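Type 4 fimbrial biogenesis protein PilY1 (Pseudomonas aeruginosa, PDB 3HX6) primes type IV pilus assembly, supports twitching motility and host-cell adhesion, and probably regulates pilus retraction through calcium binding and release, here represented by its C-terminal beta-propeller domain. Local coordinates at residues Gly56-Leu61 / Gly72-Phe77; Thr83-Val88 / Thr172-Ile177; Thr153-Ser158 / Gly165-Asp170; Asn205-Val210 / Ile227-Thr232. The protein carries 3 engineered substitutions. All blocks are in the same frame, centred on the assembly; numbering follows the deposited sequence.

Contact 1 (Gly56-Leu61 / Gly72-Phe77); sequences GKAQYL and GNYSTF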
# COMPACT_ATOMS: atom_id res chain seq x y z
N GLY A 56 0.48 13.89 -7.06
CA GLY A 56 1.84 13.44 -6.81
C GLY A 56 2.30 12.51 -7.92
O GLY A 56 2.84 12.96 -8.93
N LYS A 57 2.08 11.21 -7.73
CA LYS A 57 2.48 10.21 -8.72
C LYS A 57 1.43 10.05 -9.82
O LYS A 57 0.32 10.60 -9.73
CB LYS A 57 2.69 8.85 -8.05
CG LYS A 57 3.87 8.77 -7.11
CD LYS A 57 4.13 7.32 -6.73
CE LYS A 57 5.35 7.18 -5.83
NZ LYS A 57 5.70 5.75 -5.57
N ALA A 58 1.78 9.28 -10.85
CA ALA A 58 0.86 9.02 -11.95
C ALA A 58 -0.35 8.34 -11.32
O ALA A 58 -0.22 7.56 -10.37
CB ALA A 58 1.51 8.11 -12.97
N GLN A 59 -1.53 8.63 -11.85
CA GLN A 59 -2.76 8.07 -11.31
C GLN A 59 -2.99 6.59 -11.61
O GLN A 59 -3.53 5.88 -10.77
CB GLN A 59 -3.96 8.88 -11.81
CG GLN A 59 -5.30 8.20 -11.60
CD GLN A 59 -6.47 9.07 -12.02
OE1 GLN A 59 -6.38 9.82 -12.99
NE2 GLN A 59 -7.58 8.96 -11.29
N TYR A 60 -2.56 6.13 -12.78
CA TYR A 60 -2.80 4.74 -13.16
C TYR A 60 -1.57 3.85 -13.16
O TYR A 60 -0.44 4.31 -13.01
CB TYR A 60 -3.43 4.69 -14.56
CG TYR A 60 -4.51 5.72 -14.82
CD1 TYR A 60 -5.69 5.74 -14.07
CD2 TYR A 60 -4.35 6.68 -15.81
CE1 TYR A 60 -6.68 6.70 -14.30
CE2 TYR A 60 -5.34 7.64 -16.06
CZ TYR A 60 -6.50 7.65 -15.30
OH TYR A 60 -7.47 8.61 -15.52
N LEU A 61 -1.82 2.56 -13.33
CA LEU A 61 -0.75 1.58 -13.43
C LEU A 61 -0.55 1.45 -14.92
O LEU A 61 -1.51 1.36 -15.69
CB LEU A 61 -1.19 0.23 -12.84
CG LEU A 61 -1.32 0.16 -11.32
CD1 LEU A 61 -1.67 -1.26 -10.93
CD2 LEU A 61 -0.01 0.59 -10.66
N GLY A 72 1.06 6.77 -27.06
CA GLY A 72 1.78 7.40 -25.97
C GLY A 72 2.63 6.40 -25.21
O GLY A 72 2.68 5.22 -25.57
N ASN A 73 3.32 6.87 -24.18
CA ASN A 73 4.16 6.00 -23.36
C ASN A 73 3.89 6.34 -21.90
O ASN A 73 4.49 7.25 -21.35
CB ASN A 73 5.64 6.23 -23.67
CG ASN A 73 6.51 5.11 -23.14
OD1 ASN A 73 6.34 4.66 -22.01
ND2 ASN A 73 7.46 4.66 -23.96
N TYR A 74 2.98 5.60 -21.27
CA TYR A 74 2.64 5.89 -19.88
C TYR A 74 3.78 5.62 -18.90
O TYR A 74 3.95 6.36 -17.94
CB TYR A 74 1.40 5.12 -19.44
CG TYR A 74 0.73 5.73 -18.23
CD1 TYR A 74 0.05 6.95 -18.32
CD2 TYR A 74 0.79 5.11 -16.98
CE1 TYR A 74 -0.54 7.54 -17.20
CE2 TYR A 74 0.20 5.69 -15.85
CZ TYR A 74 -0.46 6.91 -15.97
OH TYR A 74 -1.03 7.50 -14.86
N SER A 75 4.55 4.57 -19.15
CA SER A 75 5.65 4.24 -18.25
C SER A 75 6.62 5.41 -18.09
O SER A 75 7.08 5.69 -16.99
CB SER A 75 6.42 3.00 -18.74
OG SER A 75 7.11 3.29 -19.94
N THR A 76 6.93 6.10 -19.19
CA THR A 76 7.84 7.24 -19.12
C THR A 76 7.16 8.41 -18.42
O THR A 76 7.82 9.22 -17.77
CB THR A 76 8.33 7.68 -20.53
OG1 THR A 76 7.21 8.02 -21.35
CG2 THR A 76 9.11 6.56 -21.20
N PHE A 77 5.84 8.51 -18.57
CA PHE A 77 5.10 9.58 -17.91
C PHE A 77 5.08 9.28 -16.42
O PHE A 77 5.30 10.17 -15.60
CB PHE A 77 3.65 9.62 -18.41
CG PHE A 77 2.81 10.66 -17.72
CD1 PHE A 77 2.91 12.00 -18.08
CD2 PHE A 77 1.92 10.30 -16.72
CE1 PHE A 77 2.13 12.97 -17.45
CE2 PHE A 77 1.14 11.26 -16.08
CZ PHE A 77 1.25 12.59 -16.44
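Tyr74, in the first turn of helix 74-82, reaches across to the loop at Ala58-Tyr60 in the beta-propeller domain and places its hydroxyl on the loop backbone. Tyr60 N donates to Tyr74 OH over 2.9 Å, and the N-H...O angle of 165° shows a nearly straight bond. The same hydroxyl pairs with Asp144 OD2 on strand 141-147, a carboxylate oxygen that also bonds Gln59 N, so phenol and carboxylate together hold the backbone at Gln59 and Tyr60. Tyr74 extends because its CG lies opposite the backbone N (chi1 -160°), which carries the ring outward to the facing loop. Beside the hydroxyl, Ala58 CB packs 3.8 Å from Tyr74 CZ and also touches the Phe77 ring at CD2, an oblique approach at 4.4 Å. The two tyrosine side chains cross at about a right angle. Tyr60 CG is turned to the backbone N side (chi1 -42°), bringing CD2 to 3.9 Å from Tyr74 CZ, while Gln59 CB lies over the centre of the Tyr60 ring and Tyr60 OH bonds Asp144 O. Trp151 meets Tyr74 edge-to-face from outside the two segments. At the start of the helix Asn73 is the N-cap: its OD1 accepts from Thr76 N, which sits above the amide plane, and from Ser75 OG, which lies in it at 2.6 Å. On the loop side, Tyr60 O sits in the plane of the Tyr74 ring at its edge, 3.2 Å from Tyr74 CE2.

Contact 2 (Thr83-Val88 / Thr172-Ile177); sequences TRAPRV and TDPANI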
# COMPACT_ATOMS: atom_id res chain seq x y z
N THR A 83 9.04 11.79 -9.39
CA THR A 83 9.79 12.89 -8.79
C THR A 83 9.04 14.22 -8.81
O THR A 83 9.62 15.27 -8.51
CB THR A 83 11.15 13.06 -9.50
OG1 THR A 83 11.76 14.29 -9.09
CG2 THR A 83 10.98 13.05 -11.01
N ARG A 84 7.76 14.19 -9.16
CA ARG A 84 6.97 15.42 -9.22
C ARG A 84 6.67 15.95 -7.82
O ARG A 84 6.30 15.20 -6.92
CB ARG A 84 5.65 15.18 -9.97
CG ARG A 84 4.73 16.39 -9.99
CD ARG A 84 3.59 16.21 -10.98
NE ARG A 84 2.82 15.00 -10.74
CZ ARG A 84 1.83 14.58 -11.52
NH1 ARG A 84 1.49 15.29 -12.59
NH2 ARG A 84 1.17 13.47 -11.24
N ALA A 85 6.82 17.26 -7.65
CA ALA A 85 6.56 17.89 -6.36
C ALA A 85 5.07 17.82 -6.04
O ALA A 85 4.25 18.41 -6.73
CB ALA A 85 7.02 19.35 -6.38
N PRO A 86 4.70 17.08 -4.98
CA PRO A 86 3.31 16.92 -4.56
C PRO A 86 2.56 18.23 -4.33
O PRO A 86 3.13 19.21 -3.84
CB PRO A 86 3.43 16.09 -3.29
CG PRO A 86 4.64 15.25 -3.56
CD PRO A 86 5.60 16.25 -4.15
N ARG A 87 1.29 18.24 -4.70
CA ARG A 87 0.44 19.42 -4.54
C ARG A 87 -0.99 18.98 -4.23
O ARG A 87 -1.47 17.98 -4.75
CB ARG A 87 0.44 20.26 -5.82
CG ARG A 87 1.72 21.03 -6.08
CD ARG A 87 1.87 22.19 -5.11
NE ARG A 87 3.05 23.00 -5.40
CZ ARG A 87 4.31 22.59 -5.26
NH1 ARG A 87 4.56 21.37 -4.82
NH2 ARG A 87 5.31 23.41 -5.56
N VAL A 88 -1.65 19.74 -3.37
CA VAL A 88 -3.03 19.45 -3.01
C VAL A 88 -3.83 20.70 -3.30
O VAL A 88 -3.58 21.76 -2.73
CB VAL A 88 -3.18 19.06 -1.53
CG1 VAL A 88 -4.65 18.97 -1.15
CG2 VAL A 88 -2.49 17.72 -1.27
N THR A 172 0.01 19.06 -14.70
CA THR A 172 1.10 18.11 -14.84
C THR A 172 2.38 18.65 -14.20
O THR A 172 3.10 17.93 -13.52
CB THR A 172 1.38 17.81 -16.31
OG1 THR A 172 0.15 17.49 -16.98
CG2 THR A 172 2.35 16.63 -16.44
N ASP A 173 2.66 19.93 -14.43
CA ASP A 173 3.84 20.57 -13.88
C ASP A 173 3.41 21.67 -12.91
O ASP A 173 3.00 22.76 -13.33
CB ASP A 173 4.70 21.16 -15.01
CG ASP A 173 5.96 21.87 -14.50
OD1 ASP A 173 6.41 21.58 -13.37
OD2 ASP A 173 6.50 22.71 -15.25
N PRO A 174 3.49 21.40 -11.60
CA PRO A 174 3.10 22.38 -10.58
C PRO A 174 3.77 23.74 -10.75
O PRO A 174 3.20 24.78 -10.42
CB PRO A 174 3.48 21.69 -9.27
CG PRO A 174 4.62 20.81 -9.67
CD PRO A 174 4.14 20.24 -10.98
N ALA A 175 4.99 23.72 -11.27
CA ALA A 175 5.75 24.95 -11.48
C ALA A 175 5.26 25.66 -12.74
O ALA A 175 5.65 26.79 -13.01
CB ALA A 175 7.23 24.63 -11.60
N ASN A 176 4.41 24.99 -13.51
CA ASN A 176 3.89 25.59 -14.72
C ASN A 176 2.47 25.13 -15.03
O ASN A 176 2.24 24.37 -15.97
CB ASN A 176 4.81 25.28 -15.90
CG ASN A 176 4.38 25.98 -17.17
OD1 ASN A 176 4.20 27.20 -17.20
ND2 ASN A 176 4.21 25.21 -18.24
N ILE A 177 1.53 25.61 -14.23
CA ILE A 177 0.12 25.27 -14.39
C ILE A 177 -0.46 26.12 -15.51
O ILE A 177 -0.25 27.33 -15.56
CB ILE A 177 -0.65 25.55 -13.09
CG1 ILE A 177 -0.11 24.64 -11.99
CG2 ILE A 177 -2.15 25.33 -13.30
CD1 ILE A 177 -0.73 24.86 -10.64
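Pro174 CB lies over one face of the Arg87 guanidinium, 4.1 Å above its plane and displaced toward the rim, whereas the Arg84 guanidinium meets the Thr172-Ile177 segment at its edge, where Thr172 O and CA approach near its plane. That edge carries the one hydrogen bond across the contact. Arg84 NH1 donates to Thr172 O at 3.2 Å with an almost linear N-H...O angle of 174°, and the oxygen lies almost in the guanidinium plane. At the acceptor the C=O...N angle is 110°, so the donor comes from the flank of the carbonyl. The bend of the Arg84 chain at chi3 (56°) turns NE and the guanidinium so that NH1 comes to this oxygen. Arg84 CD also lies close, 3.1 Å from Thr172 O. The rest of the guanidinium is engaged as well: NE bonds Gly56 O, NH1 has a second acceptor in Thr153 OG1, and NH2 makes a weak bond to Lys57 O. Pro174 touches both arginines, its CD 4.0 Å from Arg84 CG and its CB 3.7 Å from Arg87 CG, with CG packed near Ala85. Arg87 folds back at chi2, and its NH1 donates to Pro86 O at 2.8 Å. Pro174 and Ala175 occupy the corners of a type I beta turn closed by Asn176 N to Asp173 O. This turn links strands 165-170 and 178-184, and its packing against the approach to strand 87-91 joins two four-stranded antiparallel sheets, an arrangement consistent with blade-to-blade contact in a beta-propeller.

Contact 3 (Thr153-Ser158 / Gly165-Asp170); sequences TVLIGS and GLFALD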
# COMPACT_ATOMS: atom_id res chain seq x y z
N THR A 153 -1.70 15.64 -16.40
CA THR A 153 -2.46 15.48 -15.18
C THR A 153 -3.32 16.73 -15.23
O THR A 153 -2.80 17.85 -15.34
CB THR A 153 -1.59 15.51 -13.91
OG1 THR A 153 -0.71 14.37 -13.91
CG2 THR A 153 -2.49 15.44 -12.68
N VAL A 154 -4.63 16.55 -15.20
CA VAL A 154 -5.53 17.68 -15.29
C VAL A 154 -6.32 17.88 -14.01
O VAL A 154 -6.42 16.97 -13.18
CB VAL A 154 -6.51 17.51 -16.48
CG1 VAL A 154 -7.49 16.37 -16.18
CG2 VAL A 154 -7.26 18.80 -16.73
N LEU A 155 -6.86 19.07 -13.85
CA LEU A 155 -7.67 19.42 -12.70
C LEU A 155 -8.92 20.09 -13.25
O LEU A 155 -8.83 21.05 -14.01
CB LEU A 155 -6.92 20.37 -11.76
CG LEU A 155 -7.67 20.86 -10.52
CD1 LEU A 155 -6.69 21.34 -9.46
CD2 LEU A 155 -8.63 21.98 -10.91
N ILE A 156 -10.08 19.56 -12.89
CA ILE A 156 -11.34 20.13 -13.35
C ILE A 156 -12.04 20.78 -12.15
O ILE A 156 -12.26 20.14 -11.13
CB ILE A 156 -12.25 19.05 -13.99
CG1 ILE A 156 -11.59 18.49 -15.26
CG2 ILE A 156 -13.58 19.66 -14.39
CD1 ILE A 156 -10.38 17.66 -15.03
N GLY A 157 -12.34 22.06 -12.29
CA GLY A 157 -13.01 22.77 -11.21
C GLY A 157 -14.28 23.44 -11.70
O GLY A 157 -14.61 23.34 -12.87
N SER A 158 -15.00 24.11 -10.81
CA SER A 158 -16.22 24.79 -11.21
C SER A 158 -16.42 26.02 -10.34
O SER A 158 -15.77 26.16 -9.31
CB SER A 158 -17.43 23.86 -11.07
OG SER A 158 -17.92 23.86 -9.74
N GLY A 165 -20.30 27.70 -14.31
CA GLY A 165 -19.12 27.55 -15.14
C GLY A 165 -18.23 26.40 -14.73
O GLY A 165 -18.24 25.95 -13.58
N LEU A 166 -17.46 25.94 -15.70
CA LEU A 166 -16.54 24.84 -15.53
C LEU A 166 -15.19 25.27 -16.07
O LEU A 166 -15.12 26.11 -16.96
CB LEU A 166 -17.03 23.64 -16.35
CG LEU A 166 -17.54 22.36 -15.70
CD1 LEU A 166 -18.20 22.67 -14.40
CD2 LEU A 166 -18.50 21.65 -16.66
N PHE A 167 -14.11 24.73 -15.51
CA PHE A 167 -12.79 25.03 -16.02
C PHE A 167 -11.87 23.84 -15.80
O PHE A 167 -12.12 23.00 -14.93
CB PHE A 167 -12.20 26.31 -15.40
CG PHE A 167 -11.97 26.23 -13.92
CD1 PHE A 167 -12.92 26.72 -13.02
CD2 PHE A 167 -10.80 25.68 -13.41
CE1 PHE A 167 -12.70 26.68 -11.64
CE2 PHE A 167 -10.56 25.63 -12.04
CZ PHE A 167 -11.51 26.13 -11.15
N ALA A 168 -10.83 23.76 -16.62
CA ALA A 168 -9.87 22.68 -16.53
C ALA A 168 -8.48 23.28 -16.56
O ALA A 168 -8.21 24.20 -17.33
CB ALA A 168 -10.06 21.71 -17.70
N LEU A 169 -7.60 22.77 -15.71
CA LEU A 169 -6.23 23.26 -15.68
C LEU A 169 -5.31 22.09 -15.95
O LEU A 169 -5.65 20.94 -15.62
CB LEU A 169 -5.89 23.86 -14.30
CG LEU A 169 -6.82 24.95 -13.75
CD1 LEU A 169 -6.38 25.33 -12.34
CD2 LEU A 169 -6.81 26.15 -14.66
N ASP A 170 -4.18 22.36 -16.59
CA ASP A 170 -3.19 21.32 -16.86
C ASP A 170 -2.28 21.46 -15.65
O ASP A 170 -1.55 22.44 -15.52
CB ASP A 170 -2.39 21.61 -18.13
CG ASP A 170 -1.40 20.51 -18.45
OD1 ASP A 170 -0.76 19.99 -17.51
OD2 ASP A 170 -1.26 20.15 -19.64
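Strands 153-158 and 165-170 run antiparallel, with Leu155/Leu169 and Gly157/Phe167 as the hydrogen-bonded pairs and axes 4.6 Å apart at 158° between their directions. Both pairs make two bonds each, among them Leu169 N to Leu155 O at 2.7 Å and Phe167 N to Gly157 O at 3.0 Å. The Phe167 ring accounts for much of the side-chain contact: its CG stands between its own backbone N and carbonyl carbon (chi1 63°), which folds the ring back over the neighbouring strand. Gly157 CA then sits over the ring face, 3.9 Å from the centroid and 18° off the normal, a CH-pi contact made without any side chain on the glycine. Leu155 CD2 touches both Phe167 CE2 and Leu169 CD1, each at 4.3 Å. This is a beta hairpin forming the middle of a four-stranded antiparallel blade of the propeller, between strands 141-147 and 178-184. Leu155, Phe167 and Leu169 all face Leu97 of strand 97-99. On the reverse face Val154 CG2 packs on Ala168 CB at 4.2 Å, and Ile156 CG1 also reaches that methyl; Val154 touches engineered Met230, just after strand 223-229, and Ile156 touches Val210 of strand 208-213. Ser158 CB rests 3.6 Å from Leu166 CD1, and its hydroxyl turns to Ser194 O and Arg160 N.

Contact 4 (Asn205-Val210 / Ile227-Thr232); sequences NGKWAV and IIDMET. Engineered in segment 227-232: Met230 (natural residue Leu).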
# COMPACT_ATOMS: atom_id res chain seq x y z
N ASN A 205 -15.11 7.82 -28.78
CA ASN A 205 -14.97 8.75 -29.90
C ASN A 205 -13.48 8.97 -30.13
O ASN A 205 -13.07 9.88 -30.85
CB ASN A 205 -15.69 10.08 -29.61
CG ASN A 205 -14.96 10.95 -28.62
OD1 ASN A 205 -14.42 10.45 -27.63
ND2 ASN A 205 -14.95 12.25 -28.87
N GLY A 206 -12.67 8.11 -29.50
CA GLY A 206 -11.23 8.15 -29.63
C GLY A 206 -10.48 9.15 -28.77
O GLY A 206 -9.25 9.22 -28.82
N LYS A 207 -11.20 9.92 -27.95
CA LYS A 207 -10.54 10.93 -27.13
C LYS A 207 -10.94 10.93 -25.66
O LYS A 207 -11.90 10.28 -25.25
CB LYS A 207 -10.80 12.31 -27.75
CG LYS A 207 -10.58 12.34 -29.26
CD LYS A 207 -11.02 13.66 -29.88
CE LYS A 207 -9.94 14.72 -29.78
NZ LYS A 207 -8.78 14.37 -30.65
N TRP A 208 -10.16 11.66 -24.87
CA TRP A 208 -10.44 11.80 -23.45
C TRP A 208 -11.39 12.96 -23.28
O TRP A 208 -11.30 13.95 -24.01
CB TRP A 208 -9.16 12.05 -22.67
CG TRP A 208 -8.39 10.79 -22.44
CD1 TRP A 208 -7.67 10.07 -23.36
CD2 TRP A 208 -8.32 10.05 -21.21
NE1 TRP A 208 -7.16 8.93 -22.78
CE2 TRP A 208 -7.55 8.90 -21.46
CE3 TRP A 208 -8.84 10.26 -19.93
CZ2 TRP A 208 -7.28 7.95 -20.47
CZ3 TRP A 208 -8.58 9.31 -18.94
CH2 TRP A 208 -7.80 8.17 -19.22
N ALA A 209 -12.29 12.85 -22.32
CA ALA A 209 -13.26 13.91 -22.10
C ALA A 209 -13.61 14.09 -20.64
O ALA A 209 -13.31 13.24 -19.79
CB ALA A 209 -14.53 13.63 -22.89
N VAL A 210 -14.23 15.22 -20.36
CA VAL A 210 -14.72 15.50 -19.02
C VAL A 210 -16.18 15.13 -19.16
O VAL A 210 -16.88 15.70 -20.00
CB VAL A 210 -14.60 16.98 -18.66
CG1 VAL A 210 -15.44 17.28 -17.41
CG2 VAL A 210 -13.14 17.33 -18.42
N ILE A 227 -20.54 16.05 -22.23
CA ILE A 227 -19.33 15.35 -22.60
C ILE A 227 -18.47 16.42 -23.23
O ILE A 227 -18.69 16.84 -24.37
CB ILE A 227 -19.63 14.20 -23.58
CG1 ILE A 227 -20.52 13.17 -22.87
CG2 ILE A 227 -18.33 13.56 -24.04
CD1 ILE A 227 -20.90 11.97 -23.73
N ILE A 228 -17.50 16.88 -22.45
CA ILE A 228 -16.61 17.96 -22.85
C ILE A 228 -15.24 17.43 -23.27
O ILE A 228 -14.59 16.72 -22.51
CB ILE A 228 -16.44 18.93 -21.67
CG1 ILE A 228 -17.83 19.34 -21.15
CG2 ILE A 228 -15.62 20.15 -22.09
CD1 ILE A 228 -17.81 20.07 -19.82
N ASP A 229 -14.81 17.79 -24.48
CA ASP A 229 -13.51 17.35 -24.96
C ASP A 229 -12.44 17.85 -24.00
O ASP A 229 -12.35 19.05 -23.73
CB ASP A 229 -13.24 17.89 -26.37
CG ASP A 229 -11.92 17.39 -26.94
OD1 ASP A 229 -11.79 16.17 -27.15
OD2 ASP A 229 -11.01 18.22 -27.16
N MET A 230 -11.62 16.93 -23.50
CA MET A 230 -10.57 17.27 -22.56
C MET A 230 -9.64 18.37 -23.07
O MET A 230 -9.38 19.35 -22.37
CB MET A 230 -9.73 16.03 -22.23
CG MET A 230 -8.78 16.21 -21.06
SD MET A 230 -9.67 16.62 -19.52
CE MET A 230 -9.35 18.34 -19.37
N GLU A 231 -9.16 18.22 -24.30
CA GLU A 231 -8.24 19.20 -24.86
C GLU A 231 -8.84 20.56 -25.16
O GLU A 231 -8.31 21.59 -24.73
CB GLU A 231 -7.61 18.65 -26.14
CG GLU A 231 -6.69 19.64 -26.85
CD GLU A 231 -6.00 19.03 -28.06
OE1 GLU A 231 -6.70 18.41 -28.90
OE2 GLU A 231 -4.77 19.18 -28.17
N THR A 232 -9.96 20.56 -25.87
CA THR A 232 -10.60 21.79 -26.31
C THR A 232 -11.64 22.44 -25.42
O THR A 232 -11.83 23.65 -25.47
CB THR A 232 -11.24 21.56 -27.70
OG1 THR A 232 -10.21 21.30 -28.66
CG2 THR A 232 -12.05 22.76 -28.14
O HOH W 1 -14.15 14.63 -27.03
O HOH W 2 -9.60 15.59 -26.04
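Trp208 O accepts two bonds, one from the backbone of engineered Met230 and one from water 2: Met230 N donates to it at 3.0 Å with an N-H...O angle of 159°, and the water donates to it at 3.1 Å. That water also donates to Asp229 OD1 and accepts from Glu231 N, bridging the strand end to the turn beyond it. The site lies at one end of the beta hairpin of strands 208-213 and 223-229, the inner pair of a four-stranded antiparallel propeller blade. Val210 and Ile228 form the regular hydrogen-bonded pair, with Val210 N to Ile228 O at 2.6 Å and the return bond from Ile228 N to Val210 O. Ala209 faces Asp229 in the non-hydrogen-bonded pair, where their side chains diverge.

Asp229 ties the end together. With CG opposite the backbone N (chi1 -177°), its carboxylate swings back toward the 205-210 segment, so that OD1 takes water 1, itself accepting from Asn205 ND2. OD2 accepts Thr232 N on its anti side at 2.9 Å, an Asx motif. Lys207 passes obliquely, its CE 3.5 Å from Asp229 OD1, while NZ stays 5.0 Å from Asp229 OD1, too far for a salt bridge. The Trp208 indole turns away, its NE1 bonding Glu69. The Met230 side chain, bent at chi2 and chi3, packs its CB on Trp208 CB and lays its sulfur across Val210, with SD 3.7 Å from Val210 CG2.

In the fold
From the N terminus, contact 1 closes a short loop with helix 62-65 inside it, joining the chain after strand 54-55 to the start of helix 74-82. That helix leads directly to the first segment of contact 2, which closes a much longer loop back from 172-177. Contact 3, a hairpin, is nested within it, and Thr172 OG1 bonds Thr153 N there. Contact 4, a second hairpin, follows in series. No contacts cross. Contacts 3 and 4 lie about 13 Å apart between centres and pack two propeller sheets face on face, while contacts 2 and 4 do not touch. Contact 1 reaches contact 4 where Tyr60 meets Trp208.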